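Local coordinates for ScaE cell-surface anchored scaffoldin protein (Ruminococcus flavefaciens, PDB 2ZF9), which serves as a cell-surface anchoring scaffoldin of the cellulosome, this piece being its type III cohesin, the module that binds dockerins, at residues Thr40-Ala46 with Gln186-Thr190; Gly115-Asn119 with Thr160-Lys164. One frame throughout, in Å; residues are numbered along the deposited sequence. Where two conformers were deposited one is given.

Contact 1. Residues Thr40-Ala46 with Gln186-Thr190; sequences TLTAAEA and QVEST
Most unusual is the parallel pairing of the chain's first long strand with its last in a mainly antiparallel sheet. T40 and L41, both extended, end strand 33-41 and stand beside Q186 and V187 of strand 180-187, with CA atoms 4.9 Å (T40-Q186) and 4.8 Å (L41-V187) apart. L41 makes both backbone bonds between the segments, giving its N to Q186 O (2.8 Å) and taking E188 N on its O (2.7 Å); Q186's backbone also bonds K39. On the face of T40 and Q186, T40 OG1 (m) accepts from Q186 NE2 (p,t) at 3.0 Å. On the other face lie L41 (m,t) and V187 (t). Beyond L41 the chain bends into a turn, helical in backbone angles at 43-46 but with weak backbone bonds to T42 O, opened by an ST motif: E45 N donates to T42 OG1 (2.9 Å), and E45 (p,t) returns OE2 to T42 N (3.0 Å). The turn lies against V187, whose CG1 meets A43 CB at 4.0 Å and CG2 meets A46 CB at 3.7 Å. V187 also pairs by its backbone with G140 and D141. Parallel terminal strands closing a beta-sandwich are typical of the jelly-roll fold of cohesins.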
loop_
_atom_site.group_PDB
_atom_site.type_symbol
_atom_site.label_atom_id
_atom_site.label_comp_id
_atom_site.label_asym_id
_atom_site.label_seq_id
_atom_site.Cartn_x
_atom_site.Cartn_y
_atom_site.Cartn_z
ATOM N N THR A 40 -6.197 -7.780 -13.656
ATOM C CA THR A 40 -7.139 -7.747 -14.787
ATOM C C THR A 40 -8.110 -8.917 -14.703
ATOM O O THR A 40 -7.707 -10.057 -14.511
ATOM C CB THR A 40 -6.425 -7.714 -16.156
ATOM O OG1 THR A 40 -5.491 -6.629 -16.187
ATOM C CG2 THR A 40 -7.439 -7.532 -17.317
ATOM N N LEU A 41 -9.395 -8.609 -14.788
ATOM C CA LEU A 41 -10.437 -9.607 -14.710
ATOM C C LEU A 41 -11.098 -9.753 -16.091
ATOM O O LEU A 41 -11.127 -8.814 -16.864
ATOM C CB LEU A 41 -11.479 -9.188 -13.681
ATOM C CG LEU A 41 -11.044 -9.035 -12.219
ATOM C CD1 LEU A 41 -12.230 -8.583 -11.429
ATOM C CD2 LEU A 41 -10.466 -10.364 -11.650
ATOM N N THR A 42 -11.636 -10.933 -16.389
ATOM C CA THR A 42 -12.474 -11.079 -17.593
ATOM C C THR A 42 -13.786 -10.345 -17.335
ATOM O O THR A 42 -14.216 -10.220 -16.189
ATOM C CB THR A 42 -12.794 -12.553 -17.916
ATOM O OG1 THR A 42 -13.686 -13.084 -16.932
ATOM C CG2 THR A 42 -11.526 -13.393 -17.934
ATOM N N ALA A 43 -14.404 -9.846 -18.394
ATOM C CA ALA A 43 -15.730 -9.261 -18.274
ATOM C C ALA A 43 -16.700 -10.271 -17.651
ATOM O O ALA A 43 -17.624 -9.899 -16.922
ATOM C CB ALA A 43 -16.209 -8.815 -19.623
ATOM N N ALA A 44 -16.467 -11.560 -17.892
ATOM C CA ALA A 44 -17.376 -12.590 -17.405
ATOM C C ALA A 44 -17.316 -12.694 -15.889
ATOM O O ALA A 44 -18.352 -12.784 -15.228
ATOM C CB ALA A 44 -17.040 -13.949 -18.044
ATOM N N GLU A 45 -16.104 -12.670 -15.330
ATOM C CA GLU A 45 -15.962 -12.897 -13.894
ATOM C C GLU A 45 -16.074 -11.610 -13.074
ATOM O O GLU A 45 -16.262 -11.688 -11.857
ATOM C CB GLU A 45 -14.633 -13.592 -13.574
ATOM C CG GLU A 45 -13.440 -12.662 -13.812
ATOM C CD GLU A 45 -12.109 -13.331 -13.597
ATOM O OE1 GLU A 45 -12.004 -14.148 -12.661
ATOM O OE2 GLU A 45 -11.170 -13.029 -14.360
ATOM N N ALA A 46 -15.961 -10.446 -13.725
ATOM C CA ALA A 46 -15.785 -9.168 -12.975
ATOM C C ALA A 46 -16.922 -8.775 -12.051
ATOM O O ALA A 46 -16.664 -8.437 -10.884
ATOM C CB ALA A 46 -15.401 -8.001 -13.914
ATOM N N GLN A 186 -8.983 -3.923 -13.077
ATOM C CA GLN A 186 -9.611 -3.497 -14.335
ATOM C C GLN A 186 -10.272 -4.681 -15.018
ATOM O O GLN A 186 -9.898 -5.841 -14.776
ATOM C CB GLN A 186 -8.598 -2.839 -15.267
ATOM C CG GLN A 186 -7.537 -3.790 -15.775
ATOM C CD GLN A 186 -6.589 -3.075 -16.710
ATOM O OE1 GLN A 186 -6.766 -1.887 -16.986
ATOM N NE2 GLN A 186 -5.570 -3.783 -17.187
ATOM N N VAL A 187 -11.280 -4.383 -15.829
ATOM C CA VAL A 187 -12.013 -5.428 -16.555
ATOM C C VAL A 187 -11.428 -5.462 -17.963
ATOM O O VAL A 187 -11.357 -4.435 -18.634
ATOM C CB VAL A 187 -13.521 -5.114 -16.619
ATOM C CG1 VAL A 187 -14.288 -6.296 -17.231
ATOM C CG2 VAL A 187 -14.072 -4.777 -15.235
ATOM N N GLU A 188 -11.002 -6.642 -18.400
ATOM C CA GLU A 188 -10.481 -6.807 -19.758
ATOM C C GLU A 188 -11.421 -6.164 -20.787
ATOM O O GLU A 188 -12.641 -6.362 -20.748
ATOM C CB GLU A 188 -10.290 -8.303 -20.076
ATOM C CG GLU A 188 -9.461 -8.564 -21.332
ATOM C CD GLU A 188 -7.964 -8.508 -21.074
ATOM O OE1 GLU A 188 -7.300 -7.538 -21.521
ATOM O OE2 GLU A 188 -7.449 -9.434 -20.407
ATOM N N SER A 189 -10.839 -5.366 -21.672
ATOM C CA SER A 189 -11.525 -4.830 -22.849
ATOM C C SER A 189 -11.880 -5.927 -23.842
ATOM O O SER A 189 -11.101 -6.854 -24.052
ATOM C CB SER A 189 -10.599 -3.849 -23.558
ATOM O OG SER A 189 -10.537 -2.659 -22.830
ATOM N N THR A 190 -13.037 -5.795 -24.474
ATOM C CA THR A 190 -13.485 -6.776 -25.458
ATOM C C THR A 190 -12.468 -6.911 -26.604
ATOM O O THR A 190 -12.041 -5.911 -27.203
ATOM C CB THR A 190 -14.883 -6.440 -26.009
ATOM O OG1 THR A 190 -15.806 -6.338 -24.914
ATOM C CG2 THR A 190 -15.367 -7.547 -26.957
#

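Contact 2. Residues Gly115-Asn119 with Thr160-Lys164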
loop_
_atom_site.group_PDB
_atom_site.type_symbol
_atom_site.label_atom_id
_atom_site.label_comp_id
_atom_site.label_asym_id
_atom_site.label_seq_id
_atom_site.Cartn_x
_atom_site.Cartn_y
_atom_site.Cartn_z
ATOM N N GLY A 115 5.432 -2.004 13.465
ATOM C CA GLY A 115 6.529 -1.525 14.306
ATOM C C GLY A 115 7.339 -2.716 14.730
ATOM O O GLY A 115 6.883 -3.843 14.602
ATOM N N SER A 116 8.538 -2.468 15.268
ATOM C CA SER A 116 9.374 -3.534 15.780
ATOM C C SER A 116 10.536 -2.916 16.570
ATOM O O SER A 116 10.775 -1.686 16.497
ATOM C CB SER A 116 9.942 -4.350 14.622
ATOM O OG SER A 116 10.199 -5.666 15.060
ATOM N N SER A 117 11.255 -3.756 17.307
ATOM C CA SER A 117 12.364 -3.267 18.145
ATOM C C SER A 117 13.676 -3.265 17.369
ATOM O O SER A 117 14.629 -2.640 17.802
ATOM C CB SER A 117 12.504 -4.112 19.424
ATOM O OG SER A 117 12.710 -5.482 19.096
ATOM N N THR A 118 13.717 -3.950 16.229
ATOM C CA THR A 118 14.887 -3.944 15.326
ATOM C C THR A 118 14.362 -3.843 13.877
ATOM O O THR A 118 13.173 -4.013 13.641
ATOM C CB THR A 118 15.722 -5.259 15.399
ATOM O OG1 THR A 118 14.892 -6.359 14.990
ATOM C CG2 THR A 118 16.249 -5.533 16.815
ATOM N N ASN A 119 15.255 -3.585 12.920
ATOM C CA ASN A 119 14.858 -3.417 11.534
ATOM C C ASN A 119 14.696 -4.770 10.853
ATOM O O ASN A 119 15.486 -5.150 9.982
ATOM C CB ASN A 119 15.855 -2.521 10.779
ATOM C CG ASN A 119 15.877 -1.120 11.320
ATOM O OD1 ASN A 119 14.821 -0.548 11.592
ATOM N ND2 ASN A 119 17.082 -0.539 11.477
ATOM N N THR A 160 9.973 3.711 7.614
ATOM C CA THR A 160 11.237 4.175 8.205
ATOM C C THR A 160 11.786 3.105 9.135
ATOM O O THR A 160 11.210 2.019 9.221
ATOM C CB THR A 160 11.075 5.574 8.932
ATOM O OG1 THR A 160 12.361 6.159 9.164
ATOM C CG2 THR A 160 10.241 5.497 10.239
ATOM N N ASN A 161 12.927 3.395 9.771
ATOM C CA ASN A 161 13.640 2.391 10.570
ATOM C C ASN A 161 13.453 2.642 12.070
ATOM O O ASN A 161 12.814 3.636 12.444
ATOM C CB ASN A 161 15.128 2.301 10.144
ATOM C CG ASN A 161 15.879 3.621 10.273
ATOM O OD1 ASN A 161 15.398 4.566 10.899
ATOM N ND2 ASN A 161 17.075 3.683 9.682
ATOM N N VAL A 162 13.976 1.789 12.947
ATOM C CA VAL A 162 13.654 1.991 14.363
ATOM C C VAL A 162 14.230 3.299 14.926
ATOM O O VAL A 162 13.574 3.948 15.735
ATOM C CB VAL A 162 13.957 0.775 15.294
ATOM C CG1 VAL A 162 13.244 -0.477 14.803
ATOM C CG2 VAL A 162 15.435 0.521 15.428
ATOM N N LYS A 163 15.415 3.716 14.476
ATOM C CA LYS A 163 16.003 4.926 15.056
ATOM C C LYS A 163 15.513 6.246 14.462
ATOM O O LYS A 163 15.700 7.312 15.058
ATOM C CB LYS A 163 17.507 4.867 14.964
ATOM C CG LYS A 163 18.128 3.998 16.040
ATOM C CD LYS A 163 19.607 3.848 15.774
ATOM C CE LYS A 163 20.282 3.057 16.895
ATOM N NZ LYS A 163 21.753 3.095 16.639
ATOM N N LYS A 164 14.909 6.169 13.278
ATOM C CA LYS A 164 14.588 7.347 12.469
ATOM C C LYS A 164 15.780 8.267 12.314
ATOM O O LYS A 164 15.687 9.466 12.530
ATOM C CB LYS A 164 13.387 8.090 13.047
ATOM C CG LYS A 164 12.106 7.327 12.944
ATOM C CD LYS A 164 10.924 8.273 13.057
ATOM C CE LYS A 164 10.868 9.237 11.870
ATOM N NZ LYS A 164 9.631 10.082 11.841
HETATM O O HOH W 1 17.351 1.996 12.966
#
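Two surface loops meet here at one end of the cohesin beta-sandwich: a type I-like beta turn, N161-K164, leading into helix 166-178, rests against the loop that follows strand 109-115. T160 closes strand 158-160, its backbone bonded to A65 and A66; its side chain turns from the opposite loop and touches Q172 of the helix. N161 starts the turn. Its CB lies 3.2 Å from N119 OD1, while its carboxamide leads away from the other loop, ND2 bonding D165 OD1 just ahead of the helix. V162 carries most of the contact. Its backbone N donates to N119 OD1 at 2.8 Å, the single direct hydrogen bond between the loops. The CA-CB bond of V162 points at the 115-119 loop, and the m rotamer sets CG1 against its backbone, 3.2 Å from S116 O, 3.8 Å from S117 C and 3.7 Å from T118 C. A methyl group thus packs into the bend of a polar loop, whose serines are engaged elsewhere: S116 OG with N120 and S117 OG with E98. V162 and N119 both also touch A65. K163 joins in through its backbone: its N and N119 ND2 each donate to the same water, both at 3.0 Å, so the carboxamide of N119 spans two consecutive amides, one directly and one through solvent. K164 takes left-handed backbone angles (50/49) and reaches L169 of the helix with its side chain; its N makes a weak hydrogen bond to N161 OD1 at 2.9 Å.

Contacts 1 and 2 lie at far ends of the elongated module, on opposite sides of its centre: about 41 Å between centres and about 29 Å between nearest atoms. Contact 2 is nested within the loop closed by contact 1, the order along the chain being 40-46, 115-119, 160-164 and 186-190. Helix 166-178 and strand 180-187 carry the chain from the second half of contact 2 to the second half of contact 1. Contact 1 joins strands near the two ends of the module, whereas contact 2 joins two connecting loops by a few polar and apolar touches. One end thus pairs strands within the sheet; the other has a small touch between surface loops.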